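Local coordinates for protein serine protease inhibitor infestin (Triatoma infestans, PDB 2ERW) that probably inhibits serine proteases, as a Kazal-type domain directed against the blood-clotting enzyme factor XIIa, at residues G17-Y23 against V37-K41. Sequence-based numbering, arbitrary orientation. Where two conformers were deposited one is given.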
loop_
_atom_site.group_PDB
_atom_site.type_symbol
_atom_site.label_atom_id
_atom_site.label_comp_id
_atom_site.label_asym_id
_atom_site.label_seq_id
_atom_site.Cartn_x
_atom_site.Cartn_y
_atom_site.Cartn_z
ATOM N N GLY A 17 3.282 2.933 0.181
ATOM C CA GLY A 17 3.933 2.593 1.422
ATOM C C GLY A 17 5.352 3.113 1.499
ATOM O O GLY A 17 6.000 3.411 0.493
ATOM N N SER A 18 5.846 3.166 2.723
ATOM C CA SER A 18 7.191 3.606 2.965
ATOM C C SER A 18 8.210 2.623 2.407
ATOM O O SER A 18 9.394 2.937 2.334
ATOM C CB SER A 18 7.390 3.762 4.463
ATOM O OG SER A 18 7.040 2.571 5.138
ATOM N N ASP A 19 7.751 1.440 2.022
ATOM C CA ASP A 19 8.597 0.477 1.344
ATOM C C ASP A 19 8.686 0.725 -0.151
ATOM O O ASP A 19 9.347 -0.031 -0.877
ATOM C CB ASP A 19 8.100 -0.947 1.611
ATOM C CG ASP A 19 6.663 -1.161 1.191
ATOM O OD1 ASP A 19 5.989 -0.210 0.761
ATOM O OD2 ASP A 19 6.226 -2.317 1.282
ATOM N N GLY A 20 8.027 1.776 -0.617
ATOM C CA GLY A 20 8.024 2.058 -2.034
ATOM C C GLY A 20 7.073 1.189 -2.819
ATOM O O GLY A 20 7.097 1.211 -4.035
ATOM N N LYS A 21 6.216 0.448 -2.114
ATOM C CA LYS A 21 5.244 -0.419 -2.759
ATOM C C LYS A 21 3.880 0.211 -2.659
ATOM O O LYS A 21 3.513 0.758 -1.628
ATOM C CB LYS A 21 5.204 -1.771 -2.066
ATOM C CG LYS A 21 4.253 -2.765 -2.662
ATOM C CD LYS A 21 4.479 -4.136 -2.065
ATOM C CE LYS A 21 3.577 -5.174 -2.696
ATOM N NZ LYS A 21 3.936 -6.560 -2.299
ATOM N N THR A 22 3.117 0.123 -3.734
ATOM C CA THR A 22 1.745 0.533 -3.707
ATOM C C THR A 22 0.914 -0.538 -3.069
ATOM O O THR A 22 1.088 -1.697 -3.302
ATOM C CB THR A 22 1.245 0.771 -5.107
ATOM O OG1 THR A 22 2.028 1.824 -5.679
ATOM C CG2 THR A 22 -0.212 1.164 -5.109
ATOM N N TYR A 23 0.003 -0.101 -2.221
ATOM C CA TYR A 23 -0.977 -1.002 -1.644
ATOM C C TYR A 23 -2.335 -0.662 -2.193
ATOM O O TYR A 23 -2.645 0.505 -2.442
ATOM C CB TYR A 23 -0.924 -0.911 -0.119
ATOM C CG TYR A 23 0.351 -1.520 0.332
ATOM C CD1 TYR A 23 0.420 -2.876 0.567
ATOM C CD2 TYR A 23 1.503 -0.779 0.424
ATOM C CE1 TYR A 23 1.595 -3.478 0.915
ATOM C CE2 TYR A 23 2.702 -1.363 0.759
ATOM C CZ TYR A 23 2.730 -2.719 1.021
ATOM O OH TYR A 23 3.885 -3.363 1.343
ATOM N N VAL A 37 5.786 -6.304 6.464
ATOM C CA VAL A 37 6.780 -5.238 6.394
ATOM C C VAL A 37 6.749 -4.468 7.690
ATOM O O VAL A 37 5.962 -3.539 7.843
ATOM C CB VAL A 37 6.487 -4.269 5.231
ATOM C CG1 VAL A 37 7.587 -3.221 5.110
ATOM C CG2 VAL A 37 6.302 -5.037 3.914
ATOM N N PRO A 38 7.592 -4.853 8.644
ATOM C CA PRO A 38 7.600 -4.118 9.894
ATOM C C PRO A 38 7.880 -2.653 9.666
ATOM O O PRO A 38 8.792 -2.299 8.915
ATOM C CB PRO A 38 8.764 -4.738 10.642
ATOM C CG PRO A 38 8.857 -6.109 10.057
ATOM C CD PRO A 38 8.551 -5.975 8.646
ATOM N N GLY A 39 7.071 -1.812 10.291
ATOM C CA GLY A 39 7.319 -0.378 10.276
ATOM C C GLY A 39 6.712 0.271 9.057
ATOM O O GLY A 39 6.863 1.461 8.851
ATOM N N LEU A 40 6.016 -0.507 8.238
ATOM C CA LEU A 40 5.444 0.039 7.030
ATOM C C LEU A 40 4.489 1.157 7.366
ATOM O O LEU A 40 3.624 1.001 8.217
ATOM C CB LEU A 40 4.683 -1.043 6.293
ATOM C CG LEU A 40 4.022 -0.628 4.988
ATOM C CD1 LEU A 40 5.053 -0.182 3.986
ATOM C CD2 LEU A 40 3.260 -1.822 4.467
ATOM N N LYS A 41 4.630 2.268 6.649
ATOM C CA LYS A 41 3.756 3.408 6.844
ATOM C C LYS A 41 3.177 3.829 5.532
ATOM O O LYS A 41 3.757 3.634 4.482
ATOM C CB LYS A 41 4.546 4.598 7.377
ATOM C CG LYS A 41 5.236 4.346 8.709
ATOM C CD LYS A 41 4.203 4.225 9.809
ATOM C CE LYS A 41 4.808 4.476 11.181
ATOM N NZ LYS A 41 3.714 4.476 12.192
#
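Ser18 and Lys41 grip each other through two hydrogen bonds that tie the hairpin of this Kazal domain to the loop following helix 26-35. In the hairpin, strands 15-17 and 22-23 are joined by residues 18-21, with a type I turn from Gly17 to Gly20; facing it, residues 37-40 form a type II turn.

One bond is between backbones: Ser18 N gives to Lys41 O at 2.8 Å, in the carbonyl plane although bent at hydrogen. The other is straighter, with Lys41 N donating to Ser18 OG over 2.9 Å. The serine OG stands between the backbone N and the carbonyl carbon (chi1 54°), which turns it to the incoming N-H. A CA-H...O contact from Gly17 CA adds a second approach to Lys41 O, and a CB on Gly17 would collide with Leu40 CD1.

Van der Waals packing centres on Leu40, whose two methyls divide the work. Leu40 CD2 meets the hydroxyl end of Tyr23, 3.6 Å from Tyr23 CZ, while Leu40 CD1 sets a methyl against the carboxylate of Asp19, 3.4 Å from Asp19 CG. Val37 CG2 closes in beside Asp19 OD2 and Tyr23 OH. Tyr23 and Leu40 also both touch Ala32 of helix 26-35, so hairpin, loop and helix converge here.

Polar bonds within the hairpin fix Asp19. OD1 accepts from Lys21 N, from well above the carboxylate plane, making an Asx turn. The phenol bond is short: Tyr23 OH donates to the syn lone pair of Asp19 OD2 at 2.6 Å. With an alanine here both oxygens go, and the Tyr23 hydroxyl and the Lys21 N-H would probably lose these acceptors. Asp19 CG itself lies at the edge of the Tyr23 ring, in its plane.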